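Long-range contacts in UDP-N-acetylmuramate--L-alanine ligase (Thermotoga maritima, PDB 1J6U), which catalyses the ATP-dependent joining of L-alanine to UDP-N-acetylmuramate in the cytoplasmic stage of peptidoglycan biosynthesis: residues A[133-138]-A[301-306]; A[183-188]-A[217-222]; A[208-213]-A[228-233]; A[234-239]-A[282-287]; A[240-245]-A[260-265]. All blocks are in the same frame, centred on the assembly; numbering follows the deposited sequence.

Interaction 1. Residues A[133-138]-A[301-306]; sequences AHVLKH and EALEEF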
# COMPACT_ATOMS: atom_id res chain seq x y z
N ALA A 133 1.00 0.84 12.74
CA ALA A 133 1.15 -0.51 13.25
C ALA A 133 2.55 -0.72 13.81
O ALA A 133 2.73 -1.32 14.88
CB ALA A 133 0.89 -1.54 12.11
N HIS A 134 3.56 -0.30 13.06
CA HIS A 134 4.94 -0.45 13.50
C HIS A 134 5.19 0.26 14.86
O HIS A 134 5.82 -0.32 15.74
CB HIS A 134 5.87 0.07 12.40
CG HIS A 134 7.31 0.14 12.79
ND1 HIS A 134 8.12 -0.98 12.85
CD2 HIS A 134 8.11 1.20 13.06
CE1 HIS A 134 9.35 -0.60 13.13
NE2 HIS A 134 9.37 0.71 13.26
N VAL A 135 4.73 1.50 15.01
CA VAL A 135 4.84 2.25 16.27
C VAL A 135 4.15 1.46 17.41
O VAL A 135 4.76 1.13 18.43
CB VAL A 135 4.14 3.63 16.18
CG1 VAL A 135 4.09 4.29 17.55
CG2 VAL A 135 4.89 4.55 15.21
N LEU A 136 2.89 1.13 17.23
CA LEU A 136 2.16 0.37 18.23
C LEU A 136 2.92 -0.92 18.59
O LEU A 136 2.98 -1.33 19.76
CB LEU A 136 0.74 0.07 17.74
CG LEU A 136 -0.45 0.90 18.26
CD1 LEU A 136 0.02 1.95 19.27
CD2 LEU A 136 -1.19 1.54 17.12
N LYS A 137 3.52 -1.57 17.63
CA LYS A 137 4.23 -2.79 17.98
C LYS A 137 5.49 -2.46 18.79
O LYS A 137 5.83 -3.18 19.73
CB LYS A 137 4.62 -3.58 16.72
CG LYS A 137 3.50 -4.42 16.13
CD LYS A 137 3.81 -4.87 14.68
CE LYS A 137 5.11 -5.69 14.53
NZ LYS A 137 5.18 -6.93 15.36
N HIS A 138 6.16 -1.37 18.43
CA HIS A 138 7.40 -0.99 19.09
C HIS A 138 7.11 -0.63 20.50
O HIS A 138 7.91 -0.92 21.38
CB HIS A 138 8.04 0.18 18.40
CG HIS A 138 9.35 0.59 19.00
ND1 HIS A 138 10.52 -0.09 18.74
CD2 HIS A 138 9.70 1.66 19.75
CE1 HIS A 138 11.54 0.55 19.30
NE2 HIS A 138 11.06 1.62 19.92
N GLU A 301 11.91 6.59 17.60
CA GLU A 301 12.89 5.53 17.50
C GLU A 301 12.31 4.47 16.54
O GLU A 301 12.98 3.95 15.64
CB GLU A 301 13.09 4.97 18.91
CG GLU A 301 14.04 3.83 19.08
CD GLU A 301 14.09 3.39 20.55
OE1 GLU A 301 13.11 3.67 21.28
OE2 GLU A 301 15.09 2.76 20.96
N ALA A 302 11.02 4.20 16.71
CA ALA A 302 10.32 3.26 15.90
C ALA A 302 10.25 3.80 14.46
O ALA A 302 10.53 3.08 13.49
CB ALA A 302 8.93 3.07 16.46
N LEU A 303 9.89 5.07 14.30
CA LEU A 303 9.79 5.59 12.97
C LEU A 303 11.12 5.52 12.29
O LEU A 303 11.21 5.28 11.09
CB LEU A 303 9.24 7.02 12.93
CG LEU A 303 7.74 7.15 13.19
CD1 LEU A 303 7.41 8.62 13.25
CD2 LEU A 303 6.89 6.44 12.12
N GLU A 304 12.18 5.73 13.04
CA GLU A 304 13.48 5.70 12.41
C GLU A 304 13.80 4.29 11.90
O GLU A 304 14.43 4.13 10.87
CB GLU A 304 14.55 6.17 13.40
CG GLU A 304 15.93 6.10 12.82
CD GLU A 304 16.92 6.95 13.58
OE1 GLU A 304 16.83 6.99 14.83
OE2 GLU A 304 17.79 7.56 12.92
N GLU A 305 13.32 3.29 12.61
CA GLU A 305 13.55 1.90 12.26
C GLU A 305 12.56 1.29 11.25
O GLU A 305 12.78 0.21 10.76
CB GLU A 305 13.54 1.06 13.56
CG GLU A 305 14.84 1.16 14.40
CD GLU A 305 14.69 0.57 15.82
OE1 GLU A 305 13.79 -0.28 16.03
OE2 GLU A 305 15.48 0.96 16.73
N PHE A 306 11.48 1.99 10.95
CA PHE A 306 10.44 1.49 10.06
C PHE A 306 11.06 1.05 8.77
O PHE A 306 11.74 1.84 8.15
CB PHE A 306 9.46 2.60 9.79
CG PHE A 306 8.41 2.24 8.82
CD1 PHE A 306 7.55 1.16 9.06
CD2 PHE A 306 8.24 3.00 7.67
CE1 PHE A 306 6.55 0.86 8.17
CE2 PHE A 306 7.25 2.71 6.77
CZ PHE A 306 6.39 1.63 7.01

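Interaction 2. Residues A[183-188]-A[217-222]; sequences NYLIIT and DLVVTF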
# COMPACT_ATOMS: atom_id res chain seq x y z
N ASN A 183 -11.69 5.12 16.55
CA ASN A 183 -11.37 6.06 17.63
C ASN A 183 -10.59 7.20 16.99
O ASN A 183 -10.88 8.39 17.20
CB ASN A 183 -10.45 5.41 18.67
CG ASN A 183 -11.13 4.33 19.47
OD1 ASN A 183 -11.53 3.28 18.95
ND2 ASN A 183 -11.26 4.57 20.77
N TYR A 184 -9.57 6.79 16.23
CA TYR A 184 -8.66 7.70 15.55
C TYR A 184 -8.62 7.38 14.08
O TYR A 184 -8.60 6.22 13.68
CB TYR A 184 -7.26 7.54 16.12
CG TYR A 184 -7.26 7.19 17.58
CD1 TYR A 184 -6.71 6.01 18.03
CD2 TYR A 184 -7.83 8.05 18.51
CE1 TYR A 184 -6.73 5.69 19.38
CE2 TYR A 184 -7.86 7.74 19.84
CZ TYR A 184 -7.31 6.56 20.28
OH TYR A 184 -7.36 6.27 21.62
N LEU A 185 -8.60 8.42 13.27
CA LEU A 185 -8.56 8.29 11.85
C LEU A 185 -7.55 9.28 11.25
O LEU A 185 -7.62 10.51 11.51
CB LEU A 185 -9.93 8.60 11.29
CG LEU A 185 -9.92 8.83 9.78
CD1 LEU A 185 -9.84 7.45 9.12
CD2 LEU A 185 -11.17 9.62 9.33
N ILE A 186 -6.59 8.75 10.48
CA ILE A 186 -5.69 9.64 9.75
C ILE A 186 -6.24 9.63 8.31
O ILE A 186 -6.58 8.57 7.76
CB ILE A 186 -4.24 9.12 9.66
CG1 ILE A 186 -3.54 9.20 11.01
CG2 ILE A 186 -3.48 9.94 8.63
CD1 ILE A 186 -2.11 8.60 11.00
N ILE A 187 -6.40 10.82 7.74
CA ILE A 187 -6.86 10.92 6.36
C ILE A 187 -5.65 11.55 5.70
O ILE A 187 -5.41 12.74 5.88
CB ILE A 187 -8.04 11.90 6.19
CG1 ILE A 187 -9.25 11.46 7.03
CG2 ILE A 187 -8.42 11.98 4.71
CD1 ILE A 187 -10.45 12.44 6.93
N THR A 188 -4.90 10.75 4.93
CA THR A 188 -3.66 11.23 4.27
C THR A 188 -3.92 12.36 3.31
O THR A 188 -3.16 13.34 3.27
CB THR A 188 -2.98 10.12 3.48
OG1 THR A 188 -3.95 9.52 2.62
CG2 THR A 188 -2.41 9.07 4.41
N ASP A 217 -13.29 9.88 17.22
CA ASP A 217 -12.85 10.74 18.31
C ASP A 217 -11.77 11.75 17.91
O ASP A 217 -11.85 12.93 18.26
CB ASP A 217 -12.35 9.90 19.46
CG ASP A 217 -13.38 8.93 19.92
OD1 ASP A 217 -14.57 9.24 19.69
OD2 ASP A 217 -13.02 7.88 20.50
N LEU A 218 -10.77 11.30 17.16
CA LEU A 218 -9.72 12.20 16.73
C LEU A 218 -9.41 11.97 15.25
O LEU A 218 -9.12 10.86 14.81
CB LEU A 218 -8.49 11.97 17.60
CG LEU A 218 -7.23 12.80 17.36
CD1 LEU A 218 -7.48 14.23 17.73
CD2 LEU A 218 -6.08 12.21 18.18
N VAL A 219 -9.46 13.04 14.47
CA VAL A 219 -9.19 12.94 13.06
C VAL A 219 -7.90 13.69 12.75
O VAL A 219 -7.75 14.85 13.14
CB VAL A 219 -10.37 13.55 12.23
CG1 VAL A 219 -10.03 13.56 10.75
CG2 VAL A 219 -11.64 12.72 12.42
N VAL A 220 -6.95 13.02 12.09
CA VAL A 220 -5.72 13.71 11.71
C VAL A 220 -5.90 13.97 10.23
O VAL A 220 -6.33 13.11 9.46
CB VAL A 220 -4.43 12.91 11.98
CG1 VAL A 220 -3.27 13.62 11.35
CG2 VAL A 220 -4.18 12.80 13.51
N THR A 221 -5.53 15.16 9.84
CA THR A 221 -5.76 15.53 8.49
C THR A 221 -4.64 16.34 7.87
O THR A 221 -3.86 17.01 8.58
CB THR A 221 -7.10 16.27 8.48
OG1 THR A 221 -7.95 15.67 7.52
CG2 THR A 221 -6.91 17.74 8.24
N PHE A 222 -4.56 16.25 6.54
CA PHE A 222 -3.55 16.93 5.74
C PHE A 222 -3.99 18.39 5.53
O PHE A 222 -4.95 18.69 4.81
CB PHE A 222 -3.36 16.20 4.40
CG PHE A 222 -2.33 16.81 3.51
CD1 PHE A 222 -1.16 17.35 4.05
CD2 PHE A 222 -2.52 16.85 2.13
CE1 PHE A 222 -0.20 17.92 3.23
CE2 PHE A 222 -1.56 17.42 1.30
CZ PHE A 222 -0.39 17.96 1.85
O HOH W 1 -10.82 7.52 21.75

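Interaction 3. Residues A[208-213]-A[228-233]; sequences AFEKIS and TSHLGD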
# COMPACT_ATOMS: atom_id res chain seq x y z
N ALA A 208 -19.05 11.47 2.55
CA ALA A 208 -18.49 10.24 3.12
C ALA A 208 -17.42 10.60 4.16
O ALA A 208 -17.40 10.04 5.25
CB ALA A 208 -17.89 9.39 2.04
N PHE A 209 -16.54 11.55 3.83
CA PHE A 209 -15.51 11.93 4.79
C PHE A 209 -16.10 12.66 5.99
O PHE A 209 -15.75 12.37 7.14
CB PHE A 209 -14.43 12.79 4.13
CG PHE A 209 -13.46 11.98 3.34
CD1 PHE A 209 -13.51 11.98 1.95
CD2 PHE A 209 -12.56 11.15 3.98
CE1 PHE A 209 -12.68 11.15 1.21
CE2 PHE A 209 -11.73 10.31 3.27
CZ PHE A 209 -11.79 10.31 1.88
N GLU A 210 -17.00 13.58 5.69
CA GLU A 210 -17.71 14.35 6.70
C GLU A 210 -18.24 13.40 7.79
O GLU A 210 -17.96 13.53 8.99
CB GLU A 210 -18.88 15.07 6.05
CG GLU A 210 -19.06 16.48 6.49
CD GLU A 210 -18.32 17.42 5.58
OE1 GLU A 210 -18.49 17.25 4.35
OE2 GLU A 210 -17.61 18.32 6.09
N LYS A 211 -18.98 12.41 7.31
CA LYS A 211 -19.59 11.37 8.10
C LYS A 211 -18.64 10.53 8.94
O LYS A 211 -18.90 10.33 10.14
CB LYS A 211 -20.39 10.44 7.18
CG LYS A 211 -21.04 9.27 7.94
CD LYS A 211 -22.06 8.55 7.10
CE LYS A 211 -23.00 7.76 7.98
NZ LYS A 211 -24.21 7.34 7.23
N ILE A 212 -17.55 10.03 8.36
CA ILE A 212 -16.66 9.22 9.18
C ILE A 212 -15.98 10.13 10.20
O ILE A 212 -15.76 9.72 11.35
CB ILE A 212 -15.61 8.43 8.37
CG1 ILE A 212 -14.91 7.45 9.30
CG2 ILE A 212 -14.60 9.36 7.71
CD1 ILE A 212 -14.04 6.51 8.58
N SER A 213 -15.66 11.36 9.79
CA SER A 213 -15.05 12.30 10.72
C SER A 213 -15.96 12.44 11.94
O SER A 213 -15.49 12.28 13.07
CB SER A 213 -14.90 13.66 10.07
OG SER A 213 -13.98 13.57 9.01
N THR A 228 -10.33 17.87 2.42
CA THR A 228 -10.50 17.28 3.72
C THR A 228 -9.80 17.91 4.92
O THR A 228 -9.98 17.47 6.05
CB THR A 228 -10.11 15.78 3.51
OG1 THR A 228 -11.02 14.93 4.20
CG2 THR A 228 -8.68 15.51 3.90
N SER A 229 -9.04 18.98 4.69
CA SER A 229 -8.28 19.60 5.77
C SER A 229 -9.05 20.09 6.98
O SER A 229 -8.61 19.93 8.12
CB SER A 229 -7.47 20.76 5.21
OG SER A 229 -8.31 21.65 4.53
N HIS A 230 -10.19 20.71 6.72
CA HIS A 230 -11.02 21.25 7.78
C HIS A 230 -11.55 20.16 8.74
O HIS A 230 -11.90 20.44 9.88
CB HIS A 230 -12.18 22.04 7.15
CG HIS A 230 -13.21 21.16 6.51
ND1 HIS A 230 -13.06 20.62 5.25
CD2 HIS A 230 -14.37 20.65 7.01
CE1 HIS A 230 -14.08 19.81 5.00
NE2 HIS A 230 -14.88 19.81 6.05
N LEU A 231 -11.59 18.91 8.30
CA LEU A 231 -12.11 17.87 9.17
C LEU A 231 -11.15 17.47 10.27
O LEU A 231 -11.53 16.80 11.23
CB LEU A 231 -12.44 16.62 8.35
CG LEU A 231 -13.38 16.84 7.19
CD1 LEU A 231 -13.59 15.52 6.50
CD2 LEU A 231 -14.71 17.38 7.67
N GLY A 232 -9.90 17.86 10.15
CA GLY A 232 -8.96 17.43 11.16
C GLY A 232 -8.99 18.13 12.50
O GLY A 232 -9.13 19.34 12.59
N ASP A 233 -8.86 17.35 13.56
CA ASP A 233 -8.78 17.92 14.88
C ASP A 233 -7.36 18.46 14.96
O ASP A 233 -7.10 19.42 15.64
CB ASP A 233 -9.06 16.83 15.88
CG ASP A 233 -10.50 16.34 15.80
OD1 ASP A 233 -10.73 15.10 15.76
OD2 ASP A 233 -11.41 17.21 15.76

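Interaction 4. Residues A[234-239]-A[282-287]; sequences VTFGVK and ALAVIA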
# COMPACT_ATOMS: atom_id res chain seq x y z
N VAL A 234 -6.43 17.81 14.26
CA VAL A 234 -5.04 18.27 14.13
C VAL A 234 -4.61 18.02 12.68
O VAL A 234 -5.13 17.11 12.00
CB VAL A 234 -4.02 17.56 15.09
CG1 VAL A 234 -4.46 17.74 16.51
CG2 VAL A 234 -3.89 16.10 14.74
N THR A 235 -3.68 18.84 12.21
CA THR A 235 -3.18 18.73 10.85
C THR A 235 -1.66 18.69 10.72
O THR A 235 -0.91 18.99 11.67
CB THR A 235 -3.69 19.89 9.99
OG1 THR A 235 -3.15 21.12 10.49
CG2 THR A 235 -5.18 19.95 10.03
N PHE A 236 -1.22 18.28 9.54
CA PHE A 236 0.20 18.19 9.20
C PHE A 236 0.25 18.67 7.76
O PHE A 236 -0.69 18.48 6.97
CB PHE A 236 0.74 16.73 9.32
CG PHE A 236 0.06 15.75 8.39
CD1 PHE A 236 0.56 15.53 7.10
CD2 PHE A 236 -1.13 15.17 8.75
CE1 PHE A 236 -0.14 14.74 6.17
CE2 PHE A 236 -1.86 14.38 7.84
CZ PHE A 236 -1.37 14.17 6.53
N GLY A 237 1.35 19.31 7.43
CA GLY A 237 1.54 19.86 6.12
C GLY A 237 2.98 20.27 6.05
O GLY A 237 3.78 20.00 6.95
N VAL A 238 3.33 20.92 4.96
CA VAL A 238 4.70 21.31 4.81
C VAL A 238 4.86 22.71 5.34
O VAL A 238 5.67 22.96 6.24
CB VAL A 238 5.10 21.27 3.33
CG1 VAL A 238 6.54 21.64 3.21
CG2 VAL A 238 4.87 19.88 2.77
N LYS A 239 4.07 23.63 4.80
CA LYS A 239 4.19 25.01 5.20
C LYS A 239 3.09 25.45 6.13
O LYS A 239 3.26 26.41 6.86
CB LYS A 239 4.27 25.91 3.97
CG LYS A 239 5.55 25.70 3.16
N ALA A 282 4.95 10.13 7.87
CA ALA A 282 5.49 10.03 9.21
C ALA A 282 4.92 11.21 10.04
O ALA A 282 4.56 11.01 11.20
CB ALA A 282 6.98 10.09 9.15
N LEU A 283 4.84 12.41 9.45
CA LEU A 283 4.27 13.58 10.09
C LEU A 283 2.84 13.24 10.57
O LEU A 283 2.50 13.50 11.72
CB LEU A 283 4.18 14.75 9.11
CG LEU A 283 4.98 16.04 9.35
CD1 LEU A 283 4.15 17.22 8.92
CD2 LEU A 283 5.35 16.20 10.81
N ALA A 284 2.01 12.67 9.71
CA ALA A 284 0.65 12.31 10.14
C ALA A 284 0.70 11.35 11.32
O ALA A 284 -0.15 11.39 12.21
CB ALA A 284 -0.13 11.69 8.98
N VAL A 285 1.70 10.47 11.33
CA VAL A 285 1.81 9.53 12.42
C VAL A 285 2.16 10.26 13.73
O VAL A 285 1.57 10.02 14.78
CB VAL A 285 2.87 8.43 12.11
CG1 VAL A 285 3.16 7.60 13.39
CG2 VAL A 285 2.31 7.47 10.99
N ILE A 286 3.17 11.10 13.66
CA ILE A 286 3.60 11.90 14.77
C ILE A 286 2.39 12.70 15.30
O ILE A 286 2.15 12.77 16.49
CB ILE A 286 4.69 12.85 14.29
CG1 ILE A 286 6.02 12.12 14.30
CG2 ILE A 286 4.77 14.11 15.17
CD1 ILE A 286 7.06 12.87 13.46
N ALA A 287 1.64 13.30 14.38
CA ALA A 287 0.51 14.09 14.76
C ALA A 287 -0.49 13.28 15.54
O ALA A 287 -1.04 13.77 16.53
CB ALA A 287 -0.16 14.73 13.53

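Interaction 5. Residues A[240-245]-A[260-265]; sequences KGTYTL and EKNGKR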
# COMPACT_ATOMS: atom_id res chain seq x y z
N LYS A 240 1.96 24.75 6.12
CA LYS A 240 0.85 25.06 7.00
C LYS A 240 0.32 23.81 7.66
O LYS A 240 0.45 22.70 7.13
CB LYS A 240 -0.28 25.78 6.24
CG LYS A 240 -0.91 25.03 5.11
CD LYS A 240 -1.99 25.88 4.45
CE LYS A 240 -2.56 25.21 3.19
NZ LYS A 240 -3.72 25.96 2.62
N GLY A 241 -0.26 24.00 8.85
CA GLY A 241 -0.82 22.91 9.62
C GLY A 241 -0.32 22.87 11.05
O GLY A 241 0.58 23.62 11.41
N THR A 242 -0.90 22.00 11.88
CA THR A 242 -0.46 21.90 13.27
C THR A 242 1.01 21.45 13.30
O THR A 242 1.84 22.02 13.99
CB THR A 242 -1.28 20.86 14.06
OG1 THR A 242 -2.67 21.05 13.82
CG2 THR A 242 -0.99 20.98 15.57
N TYR A 243 1.31 20.38 12.57
CA TYR A 243 2.68 19.90 12.51
C TYR A 243 3.14 20.31 11.15
O TYR A 243 2.45 20.11 10.15
CB TYR A 243 2.73 18.40 12.69
CG TYR A 243 2.25 18.06 14.06
CD1 TYR A 243 0.89 17.87 14.31
CD2 TYR A 243 3.14 18.00 15.12
CE1 TYR A 243 0.46 17.65 15.58
CE2 TYR A 243 2.72 17.77 16.39
CZ TYR A 243 1.37 17.60 16.62
OH TYR A 243 0.94 17.41 17.91
N THR A 244 4.33 20.89 11.14
CA THR A 244 4.92 21.47 9.95
C THR A 244 6.40 21.08 9.73
O THR A 244 7.09 20.61 10.66
CB THR A 244 4.67 23.00 10.08
OG1 THR A 244 3.58 23.36 9.22
CG2 THR A 244 5.90 23.84 9.84
N LEU A 245 6.88 21.24 8.50
CA LEU A 245 8.27 20.91 8.17
C LEU A 245 9.12 22.15 8.08
O LEU A 245 8.85 23.04 7.26
CB LEU A 245 8.36 20.20 6.84
CG LEU A 245 7.74 18.83 6.85
CD1 LEU A 245 7.94 18.18 5.50
CD2 LEU A 245 8.42 18.01 7.93
N GLU A 260 8.03 21.27 13.21
CA GLU A 260 7.53 22.33 14.08
C GLU A 260 6.13 21.97 14.47
O GLU A 260 5.40 21.32 13.70
CB GLU A 260 7.45 23.68 13.38
CG GLU A 260 8.79 24.23 13.03
CD GLU A 260 8.72 25.37 12.01
OE1 GLU A 260 7.97 25.24 11.01
OE2 GLU A 260 9.42 26.38 12.22
N LYS A 261 5.77 22.35 15.69
CA LYS A 261 4.42 22.15 16.21
C LYS A 261 3.90 23.57 16.48
O LYS A 261 4.54 24.38 17.16
CB LYS A 261 4.47 21.32 17.48
CG LYS A 261 3.11 20.97 18.07
CD LYS A 261 3.35 20.29 19.40
CE LYS A 261 2.06 19.80 19.91
NZ LYS A 261 2.26 18.94 21.12
N ASN A 262 2.77 23.89 15.86
CA ASN A 262 2.20 25.20 15.97
C ASN A 262 3.26 26.27 15.82
O ASN A 262 3.29 27.27 16.55
CB ASN A 262 1.46 25.34 17.29
CG ASN A 262 0.11 24.70 17.21
OD1 ASN A 262 -0.67 25.03 16.33
ND2 ASN A 262 -0.17 23.78 18.13
N GLY A 263 4.18 26.02 14.90
CA GLY A 263 5.20 27.00 14.60
C GLY A 263 6.47 27.00 15.39
O GLY A 263 7.31 27.87 15.21
N LYS A 264 6.63 26.02 16.27
CA LYS A 264 7.85 26.00 17.06
C LYS A 264 8.60 24.71 16.83
O LYS A 264 8.01 23.62 16.81
CB LYS A 264 7.52 26.21 18.55
CG LYS A 264 6.94 27.60 18.83
CD LYS A 264 7.15 28.05 20.28
CE LYS A 264 6.89 29.54 20.45
NZ LYS A 264 7.86 30.44 19.74
N ARG A 265 9.91 24.84 16.64
CA ARG A 265 10.76 23.69 16.41
C ARG A 265 10.36 22.74 17.53
O ARG A 265 10.40 23.09 18.71
CB ARG A 265 12.21 24.10 16.52
CG ARG A 265 13.18 23.08 16.03
CD ARG A 265 13.93 23.58 14.81
NE ARG A 265 14.80 24.71 15.10
CZ ARG A 265 15.61 25.27 14.21
NH1 ARG A 265 15.65 24.80 12.98
NH2 ARG A 265 16.36 26.31 14.54
O HOH W 2 3.83 24.29 12.69

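Interaction 1. Residues A[133-138]-A[301-306]
H134 and H138, one turn apart on helix 125-138, each send a ring nitrogen across to the end of helix 296-305. H134 holds its ring out with CG anti to the backbone N (chi1 172°), and NE2 donates to A302 O at 2.6 Å. The carbonyl oxygen lies in the imidazole plane, whereas the donor sits well above the carbonyl plane and the N-H...O angle is a bent 134°. A302 O also takes a weak bond from E305 N, so the histidine adds a second donor to a carbonyl of the last helical turn, just before the chain leaves helical geometry at F306. F306 CA covers one face of the same ring, 3.8 Å from its centroid. Replacing H134 by an alanine would probably leave A302 O relying on the weak bond from E305 N and open a gap beside F306. Helix 125-138 begins with the last residues of the predicted ATP-binding P-loop, and F306 packs on one of them, T127; helix 296-305 lies across the far end. H138 is held more lightly. Its NE2 makes a weak though straight bond to E301 OE1, 3.2 Å away at the ring edge, with the carboxylate plane steeply turned to the ring. A302 CB approaches a face of this imidazole, 3.9 Å from its centroid. Beneath the polar pairs, V135 CG2 meets L303 CD2 at 4.1 Å.

Interaction 2. Residues A[183-188]-A[217-222]
N183 and D217 turn their side chains the same way, each CG anti to the carbonyl carbon and beside the backbone N (chi1 -69° and -56°). Amide and carboxylate therefore run side by side, their planes almost perpendicular. They are joined through a water that accepts from N183 ND2 at 3.1 Å and donates to D217 OD2 at 2.6 Å, while N183 OD1 is taken by the backbone N of E116. From here strands 184-187 and 218-222 run parallel, stitched by four backbone bonds: L218 N to N183 O, L185 N to L218 O, V220 N to L185 O at 2.7 Å, and I187 N to V220 O. Side chains alternate between the two faces of the sheet. On one, L218 CB sits at the edge of the Y184 ring, and I186 and V220 lie alongside each other with CG1 of the isoleucine 3.9 Å from CB of the valine; helices 276-291 and 125-138 cover this face. On the other, I187 CD1 crosses to V219 CG1 at 4.0 Å beneath helix 202-214. Beyond I187 the strands diverge, although T188 O still approaches F222 CB at 3.1 Å. T188 OG1 bonds to D123 O in the predicted ATP-binding loop. Strand 184-187, helix 202-214 and strand 218-222 form a beta-alpha-beta crossover, the repeating unit of the parallel nucleotide-binding core in the Mur ligase middle domain.

Interaction 3. Residues A[208-213]-A[228-233]
L231 presses its two methyl branches against helix 202-214 and is the residue most covered in this contact. CD1 reaches in between F209 and S213, lying 3.7 Å from F209 CB and 3.2 Å from S213 OG. That hydroxyl is already engaged within its own helix: OG donates to F209 O at 2.8 Å, from well above the carbonyl plane, and the same oxygen also receives S213 N. Deeper in, T228 OG1 stands 3.9 Å from F209 CG. The F209 ring itself packs on I187 of the central sheet and meets F177 and Y205 edge-to-face.

Toward solvent the contact thins to one polar pair. H230 carries its ring with CG between the backbone N and the carbonyl carbon (chi1 72°), while the E210 chain bends at chi2. The two side chains meet at about a right angle, with NE2 donating to E210 OE2 at 3.1 Å. The bond is nearly straight (173°); the oxygen lies in the imidazole plane and is met on its syn side, somewhat out of the carboxylate plane. L231 serves both zones, since its CD2 is 3.4 Å from E210 OE2 and its CG lies over a face of the H230 ring. The histidine-carboxylate pairing at the exposed border would probably stabilise a protonated imidazole, whereas the inner part is mainly packing around L231 and leaves the T228 hydroxyl buried without a partner.

Interaction 4. Residues A[234-239]-A[282-287]
F236 meets A284 through its ring face: A284 CB sits 3.6 Å from the ring centroid in a CH-pi contact, displaced toward the rim, so that CE2 is the ring carbon nearest the methyl at 3.4 Å. The ring is carried there with CG between the backbone N and the carbonyl carbon (chi1 61°).

Aliphatic contacts flank it. L283 CD1 touches F236 CB at 3.5 Å and also approaches the carbonyl oxygen of G237 at 3.4 Å. At the start of the strand V234 CG2 reaches A287 CB at 4.2 Å, one helical turn beyond L283. A leucine in place of F236 would probably lose the flat surface facing the A284 methyl and leave a gap between strand and helix.

No hydrogen bond crosses this buried interface, and the backbone of the strand is served by its neighbours: V234 and F236 pair with T221. Strand 234-236 is the last strand of the mixed sheet, bonded to strand 218-222 on one side, while T235 and G237 meet Y243 on the other; the F236 ring meets that of F222. Helix 276-291 runs nearly antiparallel over this face, V285 turned to helix 125-138 and I286 to strand 264-271.

Interaction 5. Residues A[240-245]-A[260-265]
Y243 and K261 form a non-hydrogen-bonded pair in an antiparallel hairpin, strands 243-250 and 255-261 of the small three-stranded sheet at the surface of the middle domain. Next to it T244 and E260 make the hydrogen-bonded pair: T244 N donates to E260 O and E260 N to T244 O, both at 2.8 Å. E260 O also receives the CA-H of Y243, whose CA is 3.3 Å away. The ladder ends at N262, where its N bonds to T242 O at 2.8 Å with the donor in the carbonyl plane. There the chain reverses through a type I' turn from K261 to K264 that leads into strand 264-271. A water completes this corner, donating to T242 O and accepting from G263 N.

K261 stretches out fully, its CG anti to the backbone N (chi1 -177°), and lies alongside the tyrosine pointing the same way. Its CG approaches Y243 CE2 at 3.6 Å, and CE comes within 3.3 Å of Y243 OH. Both polar ends then go to D290 of helix 276-291, the hydroxyl by a hydrogen bond and the ammonium by a salt bridge. One carboxylate thus receives two side chains from adjacent strands, which joins the hairpin to the helix by one salt bridge and one hydrogen bond, and the negative D290 would probably help keep the K261 amine protonated.

Overall arrangement
Interaction 4 is the buried member, with no hydrogen bond across it and mainly apolar contacts, whereas interaction 5 lies at the surface and depends on backbone bonds, with K261 and Y243 turning to D290; interactions 1, 2 and 3 are partly buried. Interactions 2 and 4 share one sheet, strands 218-222 and 234-236 being neighbours in it. Interaction 3 lies on the face of that sheet away from helix 276-291, where F209 packs on I187. Helix 276-291 links interaction 4 to its neighbours: V285 and I286 pack on V135 and L303 of interaction 1, and A287 on Y243 of interaction 5. Histidines bring polar bonds to the helix-helix contact of interaction 1 and the helix-loop contact of interaction 3.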